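PDB 4UML: ganglioside-induced differentiation-associated protein 2 from Homo sapiens, which is of unknown biochemical function but carries a macro domain, the part described here, a fold that in many relatives binds ADP-ribose. Local coordinates for residues Asn74-Ser79 against Pro85-Ile90; Pro96-Asp101 against Arg124-Thr129. All blocks are in the same frame, centred on the assembly; numbering follows the deposited sequence.

Contact 1. Residues Asn74-Ser79 against Pro85-Ile90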
loop_
_atom_site.group_PDB
_atom_site.type_symbol
_atom_site.label_atom_id
_atom_site.label_comp_id
_atom_site.label_asym_id
_atom_site.label_seq_id
_atom_site.Cartn_x
_atom_site.Cartn_y
_atom_site.Cartn_z
ATOM N N ASN A 74 1.028 -6.895 0.899
ATOM C CA ASN A 74 2.235 -7.543 1.335
ATOM C C ASN A 74 3.305 -7.197 0.310
ATOM O O ASN A 74 3.022 -7.067 -0.887
ATOM C CB ASN A 74 2.039 -9.050 1.415
ATOM C CG ASN A 74 3.318 -9.778 1.871
ATOM O OD1 ASN A 74 4.031 -9.287 2.711
ATOM N ND2 ASN A 74 3.620 -10.905 1.257
ATOM N N THR A 75 4.497 -6.913 0.804
ATOM C CA THR A 75 5.646 -6.631 -0.042
ATOM C C THR A 75 6.666 -7.746 0.146
ATOM O O THR A 75 6.926 -8.163 1.293
ATOM C CB THR A 75 6.210 -5.223 0.184
ATOM O OG1 THR A 75 7.108 -4.902 -0.875
ATOM C CG2 THR A 75 6.909 -5.053 1.544
ATOM N N SER A 76 7.222 -8.241 -0.966
ATOM C CA SER A 76 7.962 -9.511 -0.920
ATOM C C SER A 76 9.099 -9.591 -1.941
ATOM O O SER A 76 9.543 -8.568 -2.469
ATOM C CB SER A 76 6.971 -10.647 -1.090
ATOM O OG SER A 76 7.469 -11.879 -0.616
ATOM N N ASN A 77 9.579 -10.807 -2.197
ATOM C CA ASN A 77 10.554 -11.035 -3.256
ATOM C C ASN A 77 9.897 -11.845 -4.335
ATOM O O ASN A 77 8.715 -12.224 -4.215
ATOM C CB ASN A 77 11.835 -11.710 -2.720
ATOM C CG ASN A 77 11.585 -13.065 -2.082
ATOM O OD1 ASN A 77 10.489 -13.645 -2.130
ATOM N ND2 ASN A 77 12.611 -13.565 -1.446
ATOM N N GLU A 78 10.660 -12.172 -5.376
ATOM C CA GLU A 78 10.066 -12.750 -6.570
ATOM C C GLU A 78 9.543 -14.158 -6.286
ATOM O O GLU A 78 8.631 -14.632 -6.949
ATOM C CB GLU A 78 11.063 -12.738 -7.740
ATOM C CG GLU A 78 11.554 -11.341 -8.144
ATOM C CD GLU A 78 12.548 -10.670 -7.154
ATOM O OE1 GLU A 78 12.883 -11.253 -6.078
ATOM O OE2 GLU A 78 12.985 -9.522 -7.446
ATOM N N SER A 79 10.092 -14.824 -5.279
ATOM C CA SER A 79 9.609 -16.158 -4.925
ATOM C C SER A 79 8.491 -16.131 -3.860
ATOM O O SER A 79 7.948 -17.182 -3.491
ATOM C CB SER A 79 10.782 -17.031 -4.457
ATOM O OG SER A 79 11.524 -16.415 -3.425
ATOM N N PRO A 85 9.644 -7.174 7.999
ATOM C CA PRO A 85 8.685 -6.898 9.058
ATOM C C PRO A 85 7.201 -6.937 8.609
ATOM O O PRO A 85 6.318 -7.361 9.364
ATOM C CB PRO A 85 9.054 -5.484 9.478
ATOM C CG PRO A 85 10.474 -5.315 9.084
ATOM C CD PRO A 85 10.605 -6.071 7.817
ATOM N N VAL A 86 6.928 -6.492 7.384
ATOM C CA VAL A 86 5.565 -6.478 6.879
ATOM C C VAL A 86 5.074 -7.898 6.697
ATOM O O VAL A 86 4.060 -8.301 7.309
ATOM C CB VAL A 86 5.460 -5.647 5.570
ATOM C CG1 VAL A 86 4.137 -5.912 4.869
ATOM C CG2 VAL A 86 5.615 -4.181 5.895
ATOM N N SER A 87 5.824 -8.683 5.910
ATOM C CA SER A 87 5.493 -10.061 5.620
ATOM C C SER A 87 5.435 -10.937 6.860
ATOM O O SER A 87 4.660 -11.892 6.904
ATOM C CB SER A 87 6.514 -10.684 4.671
ATOM O OG SER A 87 6.423 -10.104 3.383
ATOM N N GLU A 88 6.295 -10.655 7.823
ATOM C CA GLU A 88 6.300 -11.438 9.059
ATOM C C GLU A 88 4.939 -11.345 9.770
ATOM O O GLU A 88 4.376 -12.359 10.167
ATOM C CB GLU A 88 7.412 -10.972 9.994
ATOM C CG GLU A 88 8.800 -11.434 9.583
ATOM C CD GLU A 88 9.870 -10.963 10.560
ATOM O OE1 GLU A 88 9.878 -11.481 11.706
ATOM O OE2 GLU A 88 10.696 -10.080 10.187
ATOM N N SER A 89 4.411 -10.134 9.929
ATOM C CA SER A 89 3.077 -9.979 10.566
ATOM C C SER A 89 1.983 -10.589 9.750
ATOM O O SER A 89 1.132 -11.298 10.281
ATOM C CB SER A 89 2.723 -8.523 10.751
ATOM O OG SER A 89 3.784 -7.900 11.398
ATOM N N ILE A 90 1.974 -10.251 8.461
ATOM C CA ILE A 90 0.945 -10.719 7.593
ATOM C C ILE A 90 0.911 -12.259 7.615
ATOM O O ILE A 90 -0.156 -12.842 7.772
ATOM C CB ILE A 90 1.130 -10.189 6.156
ATOM C CG1 ILE A 90 0.898 -8.661 6.080
ATOM C CG2 ILE A 90 0.231 -10.936 5.230
ATOM C CD1 ILE A 90 1.001 -8.060 4.668
#

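Contact 2. Residues Pro96-Asp101 against Arg124-Thr129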
loop_
_atom_site.group_PDB
_atom_site.type_symbol
_atom_site.label_atom_id
_atom_site.label_comp_id
_atom_site.label_asym_id
_atom_site.label_seq_id
_atom_site.Cartn_x
_atom_site.Cartn_y
_atom_site.Cartn_z
ATOM N N PRO A 96 -1.476 -20.749 8.365
ATOM C CA PRO A 96 -0.840 -21.669 7.421
ATOM C C PRO A 96 -1.625 -21.939 6.160
ATOM O O PRO A 96 -1.037 -22.447 5.209
ATOM C CB PRO A 96 -0.747 -22.996 8.214
ATOM C CG PRO A 96 -1.716 -22.852 9.336
ATOM C CD PRO A 96 -1.768 -21.389 9.662
ATOM N N ASP A 97 -2.934 -21.675 6.141
ATOM C CA ASP A 97 -3.716 -22.015 4.961
ATOM C C ASP A 97 -3.252 -21.184 3.787
ATOM O O ASP A 97 -3.493 -21.569 2.618
ATOM C CB ASP A 97 -5.211 -21.798 5.158
ATOM C CG ASP A 97 -5.829 -22.745 6.150
ATOM O OD1 ASP A 97 -5.107 -23.590 6.706
ATOM O OD2 ASP A 97 -7.058 -22.627 6.376
ATOM N N LEU A 98 -2.570 -20.074 4.118
ATOM C CA LEU A 98 -2.026 -19.155 3.142
ATOM C C LEU A 98 -1.002 -19.889 2.228
ATOM O O LEU A 98 -1.000 -19.679 1.007
ATOM C CB LEU A 98 -1.432 -17.892 3.839
ATOM C CG LEU A 98 -0.752 -16.847 2.920
ATOM C CD1 LEU A 98 -1.684 -16.399 1.802
ATOM C CD2 LEU A 98 -0.222 -15.633 3.656
ATOM N N LYS A 99 -0.184 -20.781 2.794
ATOM C CA LYS A 99 0.905 -21.398 2.012
ATOM C C LYS A 99 0.381 -22.122 0.745
ATOM O O LYS A 99 0.990 -22.051 -0.305
ATOM C CB LYS A 99 1.754 -22.316 2.883
ATOM C CG LYS A 99 3.151 -22.562 2.316
ATOM N N GLU A 100 -0.779 -22.770 0.824
ATOM C CA GLU A 100 -1.358 -23.419 -0.369
ATOM C C GLU A 100 -1.723 -22.397 -1.458
ATOM O O GLU A 100 -1.424 -22.605 -2.645
ATOM C CB GLU A 100 -2.588 -24.281 -0.011
ATOM C CG GLU A 100 -2.230 -25.639 0.608
ATOM C CD GLU A 100 -1.892 -25.551 2.090
ATOM O OE1 GLU A 100 -2.786 -25.232 2.896
ATOM O OE2 GLU A 100 -0.729 -25.793 2.429
ATOM N N ASP A 101 -2.372 -21.311 -1.051
ATOM C CA ASP A 101 -2.729 -20.227 -1.980
ATOM C C ASP A 101 -1.489 -19.634 -2.635
ATOM O O ASP A 101 -1.483 -19.338 -3.834
ATOM C CB ASP A 101 -3.514 -19.116 -1.272
ATOM C CG ASP A 101 -4.987 -19.105 -1.656
ATOM O OD1 ASP A 101 -5.526 -20.217 -1.910
ATOM O OD2 ASP A 101 -5.600 -17.979 -1.692
ATOM N N ARG A 124 -10.251 -9.190 3.777
ATOM C CA ARG A 124 -10.725 -10.226 2.852
ATOM C C ARG A 124 -9.620 -10.766 1.934
ATOM O O ARG A 124 -9.607 -11.963 1.629
ATOM C CB ARG A 124 -11.902 -9.693 2.003
ATOM C CG ARG A 124 -12.518 -10.674 1.005
ATOM C CD ARG A 124 -13.567 -9.994 0.099
ATOM N NE ARG A 124 -14.771 -9.568 0.828
ATOM C CZ ARG A 124 -15.573 -8.542 0.497
ATOM N NH1 ARG A 124 -15.339 -7.775 -0.581
ATOM N NH2 ARG A 124 -16.640 -8.275 1.259
ATOM N N PHE A 125 -8.738 -9.881 1.452
ATOM C CA PHE A 125 -7.676 -10.269 0.528
ATOM C C PHE A 125 -6.334 -9.745 0.955
ATOM O O PHE A 125 -6.231 -8.774 1.679
ATOM C CB PHE A 125 -7.916 -9.702 -0.885
ATOM C CG PHE A 125 -9.227 -10.128 -1.533
ATOM C CD1 PHE A 125 -9.427 -11.441 -1.955
ATOM C CD2 PHE A 125 -10.213 -9.194 -1.804
ATOM C CE1 PHE A 125 -10.629 -11.827 -2.560
ATOM C CE2 PHE A 125 -11.398 -9.551 -2.453
ATOM C CZ PHE A 125 -11.604 -10.872 -2.828
ATOM N N ILE A 126 -5.286 -10.393 0.459
ATOM C CA ILE A 126 -3.951 -9.827 0.493
ATOM C C ILE A 126 -3.603 -9.603 -0.965
ATOM O O ILE A 126 -3.840 -10.497 -1.798
ATOM C CB ILE A 126 -2.916 -10.789 1.101
ATOM C CG1 ILE A 126 -3.277 -11.148 2.531
ATOM C CG2 ILE A 126 -1.521 -10.162 1.135
ATOM C CD1 ILE A 126 -2.627 -12.412 3.020
ATOM N N ILE A 127 -3.043 -8.427 -1.267
ATOM C CA ILE A 127 -2.402 -8.206 -2.552
ATOM C C ILE A 127 -0.884 -8.266 -2.331
ATOM O O ILE A 127 -0.321 -7.466 -1.582
ATOM C CB ILE A 127 -2.827 -6.857 -3.177
ATOM C CG1 ILE A 127 -4.326 -6.879 -3.432
ATOM C CG2 ILE A 127 -2.041 -6.607 -4.479
ATOM C CD1 ILE A 127 -4.908 -5.524 -3.734
ATOM N N HIS A 128 -0.230 -9.236 -2.970
ATOM C CA HIS A 128 1.189 -9.414 -2.840
ATOM C C HIS A 128 1.873 -8.700 -3.994
ATOM O O HIS A 128 1.458 -8.837 -5.166
ATOM C CB HIS A 128 1.523 -10.906 -2.882
ATOM C CG HIS A 128 0.758 -11.727 -1.891
ATOM N ND1 HIS A 128 1.240 -12.008 -0.631
ATOM C CD2 HIS A 128 -0.472 -12.289 -1.958
ATOM C CE1 HIS A 128 0.353 -12.731 0.033
ATOM N NE2 HIS A 128 -0.691 -12.930 -0.756
ATOM N N THR A 129 2.920 -7.958 -3.679
ATOM C CA THR A 129 3.696 -7.293 -4.720
ATOM C C THR A 129 5.193 -7.326 -4.414
ATOM O O THR A 129 5.576 -7.679 -3.297
ATOM C CB THR A 129 3.189 -5.848 -4.889
ATOM O OG1 THR A 129 3.664 -5.325 -6.123
ATOM C CG2 THR A 129 3.602 -4.961 -3.717
#

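Contact 1. Residues Asn74-Ser79 against Pro85-Ile90
Asn74 lies with its CB against the end of Ile90, whose CD1 comes within 3.6 Å of that carbon, the two side chains crossing at a slant. Isoleucine suits a helix residue that must reach down to a strand: its longer branch, with CG1 anti to the carbonyl carbon (chi1 -68°), extends to the strand, and the CD1 methyl covers the aliphatic root of an otherwise polar partner. Beyond CB, the side chain of Asn74 has CG anti to the backbone N (chi1 180°), and its amide swings towards the helix. There Ser87 OG donates to Asn74 OD1 over 2.6 Å, in the carbonyl plane and on a lone pair, with an angle of 126° at the oxygen. A serine fits because the helix runs so close that a short hydroxyl is enough to meet Asn74 OD1 and to lie 2.9 Å from Thr75 O. The other half of the Asn74 amide, ND2, bonds to ND1 of His128 on the neighbouring strand, so both ends hold the group against rotation. This is the beta-alpha unit of a macro domain: strand 71-75 leads into a loop, and helix 85-94 folds back over the sheet. The run Asn74 to Asn77 resembles the Asn-Ala-Ala-Asn signature found at this turn in many macro domains, where it borders the ADP-ribose cleft. Asn84 ties the loop to both segments, ND2 to Thr75 O and OD1 to the backbone N-H of Ser87. Val86 CG1 covers Asn74 OD1 and stands 4.2 Å from Thr75 N, a buried N-H with no partner in the model. Thr75 divides its side chain: OG1 turns to the carbonyl of Ile170, while the methyl CG2 meets Val86 CB at 4.3 Å.

Contact 2. Residues Pro96-Asp101 against Arg124-Thr129
Leu98 reaches down from helix 97-105 onto Ile126 and His128 of strand 125-129, joining two layers of the macro domain's alpha/beta/alpha sandwich. The helix lies over one face of the mixed sheet; on the other, Ile127 packs against helix 139-159. The contact is small, burying 87 Å² in all, and the backbones stay well apart, with 9.9 Å between Leu98 CA and Ile126 CA, so side chains alone bridge the gap.

The apolar part is a meeting of methyl ends. Leu98 CD2 and Ile126 CD1 approach tip to tip at 4.1 Å, an ordinary van der Waals separation. With CG of Leu98 anti to the backbone N (chi1 177°), the isobutyl group is carried down towards the sheet, and its fork gives each strand residue a methyl of its own. Isoleucine serves well here, since beta-branching suits an extended strand and its longer arm still rises to the helix.

The second methyl, Leu98 CD1, comes obliquely to the imidazole, 4.4 Å from His128 NE2. No hydrogen bond crosses between the two segments. The buried ring instead finds its polar partners within the sheet, where Thr116 OG1 on strand 113-117 bonds to NE2. A histidine can thus be enclosed among aliphatic groups and still have both nitrogens engaged, one on each flanking strand. Within strand 125-129 the ring is also covered by its neighbour two residues back: Ile126 CG2 sits 3.3 Å above the imidazole plane of His128, displaced towards the rim.

How the contacts relate
Contact 1 closes before contact 2 opens along the chain, yet their centres lie only about 11 Å apart. The consecutive helices 85-94 and 97-105 come down on adjacent parallel strands, 71-75 and 125-129, of the one mixed sheet. Those strands are joined by backbone pairing, with Asn74 N 2.9 Å from Ile127 O and Ser76 N 2.9 Å from Thr129 O. The helices also share a strand residue: Ile126, which meets the second helix, touches the first through its CD1, 3.9 Å from Ile90 CG2. Both helices thus pack on one side of the sheet, beside its outer strand 113-117, an arrangement that probably steadies the loop after strand 71-75, which in related macro domains borders the ADP-ribose cleft.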